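PDB 6HK5: CooJ from Rhodospirillum rubrum, which acts as a nickel-binding metallochaperone and accessory protein of carbon monoxide dehydrogenase, probably supplying nickel for maturation of that enzyme. Local coordinates for the interface of chains A and B. Coordinates in Å, arbitrary orientation; residue numbers count along the deposited sequence, not the author numbering. Chains: chain A/B, CooJ.

The interface of chains A and B. Residues chain A 23, 26-27, 30, 54; chain B 19, 23, 54, 57.
B:Phe19 reaches out from helix 7-33 of its chain and pushes its ring between helices 5-35 and 42-67 of chain A, a knob in the core of the dimer formed by CooJ's N-terminal helical hairpin, the part kept in this truncated protein. A chi1 of -152° swings CG roughly away from the backbone N and points the ring across the interface. At the ring's edge, in its plane, CG of the selenomethionine A:Met27 sits 3.5 Å from CE2 of B:Phe19. The delta-methyl CD1 of A:Ile30 shares that plane, 3.5 Å from CD2 of B:Phe19. Both run obliquely to the phenylalanine. Above the rim on one side lie CB of A:Val23 and CB of the nickel ligand A:His26, the latter 3.9 Å from CE2 of B:Phe19. From the opposite side A:Met54, also selenomethionine, brings its CG 3.6 Å from CZ of B:Phe19. An alanine here would probably leave a gap between the two chain A helices, with A:Met27 and A:Ile30 losing the ring edge and A:Met54 the rim it packs against. In A:Met54 the bend at chi2 (-47°) takes SE to 3.7 Å from CB of B:Ala57. The bend at chi3 (-63°) turns its methyl CE back towards the ring, 3.8 Å from CE1 of B:Phe19. Each contact has its two-fold twin with the chains exchanged. Beyond the ring, CE of the selenomethionine B:Met54 lies 3.6 Å from SE of A:Met54.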
ATOM      1  N   VAL A  23      -9.224  -0.146   4.286  1.00 25.75           N
ATOM      2  CA  VAL A  23      -9.051   0.817   5.368  1.00 26.82           C
ATOM      3  C   VAL A  23     -10.262   0.881   6.290  1.00 26.92           C
ATOM      4  O   VAL A  23     -10.123   1.273   7.451  1.00 26.91           O
ATOM      5  CB  VAL A  23      -8.741   2.217   4.827  1.00 30.76           C
ATOM      6  CG1 VAL A  23      -7.459   2.178   3.995  1.00 32.92           C
ATOM      7  CG2 VAL A  23      -9.918   2.747   4.019  1.00 28.36           C
ATOM      8  N   HIS A  26      -9.422  -1.314   9.085  1.00 23.42           N
ATOM      9  CA  HIS A  26      -8.511  -0.687  10.050  1.00 31.48           C
ATOM     10  C   HIS A  26      -9.199   0.397  10.881  1.00 28.09           C
ATOM     11  O   HIS A  26      -8.862   0.599  12.058  1.00 29.93           O
ATOM     12  CB  HIS A  26      -7.298  -0.060   9.346  1.00 30.94           C
ATOM     13  CG  HIS A  26      -6.378  -1.044   8.676  1.00 30.64           C
ATOM     14  ND1 HIS A  26      -5.897  -2.169   9.307  1.00 35.03           N
ATOM     15  CD2 HIS A  26      -5.778  -1.013   7.456  1.00 27.08           C
ATOM     16  CE1 HIS A  26      -5.086  -2.820   8.487  1.00 34.08           C
ATOM     17  NE2 HIS A  26      -4.999  -2.137   7.357  1.00 26.23           N
HETATM   18  N   MSE A  27     -10.127   1.127  10.292  1.00 26.49           N
HETATM   19  CA  MSE A  27     -10.854   2.138  11.059  1.00 27.82           C
HETATM   20  C   MSE A  27     -11.660   1.529  12.173  1.00 24.20           C
HETATM   21  O   MSE A  27     -11.669   2.055  13.276  1.00 26.44           O
HETATM   22  CB  MSE A  27     -11.770   2.938  10.161  1.00 17.88           C
HETATM   23  CG  MSE A  27     -10.980   3.924   9.353  1.00 31.74           C
HETATM   24 SE   MSE A  27     -12.130   4.652   7.996  1.00 60.45          SE
HETATM   25  CE  MSE A  27     -13.515   5.435   9.148  1.00 31.23           C
ATOM     26  N   ILE A  30      -9.102   0.172  14.829  1.00 27.84           N
ATOM     27  CA  ILE A  30      -8.511   1.226  15.636  1.00 31.13           C
ATOM     28  C   ILE A  30      -9.574   1.878  16.502  1.00 28.67           C
ATOM     29  O   ILE A  30      -9.295   2.277  17.637  1.00 25.36           O
ATOM     30  CB  ILE A  30      -7.780   2.230  14.731  1.00 25.71           C
ATOM     31  CG1 ILE A  30      -6.523   1.568  14.156  1.00 31.40           C
ATOM     32  CG2 ILE A  30      -7.401   3.490  15.493  1.00 31.44           C
ATOM     33  CD1 ILE A  30      -5.957   2.273  12.942  1.00 32.72           C
HETATM   34  N   MSE A  54     -10.649  10.449   8.259  1.00 25.86           N
HETATM   35  CA  MSE A  54     -10.682   9.313   7.344  1.00 27.04           C
HETATM   36  C   MSE A  54     -12.069   9.080   6.771  1.00 30.53           C
HETATM   37  O   MSE A  54     -12.201   8.713   5.609  1.00 26.26           O
HETATM   38  CB  MSE A  54     -10.189   8.045   8.043  1.00 31.81           C
HETATM   39  CG  MSE A  54      -8.696   7.863   7.939  1.00 42.63           C
HETATM   40 SE   MSE A  54      -8.087   8.162   6.086  1.00 59.43          SE
HETATM   41  CE  MSE A  54      -9.014   6.708   5.154  1.00 36.23           C
TER
ATOM     42  N   PHE B  19      -1.635   2.638   9.312  1.00 29.46           N
ATOM     43  CA  PHE B  19      -2.676   3.422   8.647  1.00 24.55           C
ATOM     44  C   PHE B  19      -2.086   4.643   7.958  1.00 25.41           C
ATOM     45  O   PHE B  19      -2.490   5.004   6.843  1.00 23.98           O
ATOM     46  CB  PHE B  19      -3.740   3.874   9.673  1.00 29.04           C
ATOM     47  CG  PHE B  19      -5.117   4.071   9.085  1.00 31.00           C
ATOM     48  CD1 PHE B  19      -5.285   4.654   7.836  1.00 36.97           C
ATOM     49  CD2 PHE B  19      -6.243   3.661   9.773  1.00 37.79           C
ATOM     50  CE1 PHE B  19      -6.542   4.807   7.285  1.00 34.96           C
ATOM     51  CE2 PHE B  19      -7.496   3.824   9.232  1.00 38.59           C
ATOM     52  CZ  PHE B  19      -7.644   4.400   7.987  1.00 38.05           C
ATOM     53  N   VAL B  23      -2.306   5.858   3.995  1.00 30.36           N
ATOM     54  CA  VAL B  23      -2.599   7.204   3.526  1.00 26.38           C
ATOM     55  C   VAL B  23      -1.548   7.644   2.518  1.00 28.68           C
ATOM     56  O   VAL B  23      -1.842   7.893   1.345  1.00 31.71           O
ATOM     57  CB  VAL B  23      -2.655   8.166   4.725  1.00 23.64           C
ATOM     58  CG1 VAL B  23      -2.708   9.607   4.267  1.00 28.85           C
ATOM     59  CG2 VAL B  23      -3.805   7.794   5.640  1.00 25.81           C
HETATM   60  N   MSE B  54      -7.130  13.331   2.010  1.00 27.75           N
HETATM   61  CA  MSE B  54      -6.063  12.443   2.478  1.00 26.90           C
HETATM   62  C   MSE B  54      -5.011  13.221   3.260  1.00 29.01           C
HETATM   63  O   MSE B  54      -4.564  12.774   4.326  1.00 23.86           O
HETATM   64  CB  MSE B  54      -5.381  11.699   1.318  1.00 23.74           C
HETATM   65  CG  MSE B  54      -6.143  10.506   0.712  1.00 35.97           C
HETATM   66 SE   MSE B  54      -6.939   9.115   1.914  1.00 58.59          SE
HETATM   67  CE  MSE B  54      -5.860   9.187   3.450  1.00 53.92           C
ATOM     68  N   ALA B  57      -6.187  13.928   6.787  1.00 27.37           N
ATOM     69  CA  ALA B  57      -6.062  12.691   7.546  1.00 30.25           C
ATOM     70  C   ALA B  57      -4.604  12.382   7.837  1.00 24.76           C
ATOM     71  O   ALA B  57      -4.264  11.924   8.936  1.00 21.27           O
ATOM     72  CB  ALA B  57      -6.707  11.540   6.779  1.00 27.45           C
TER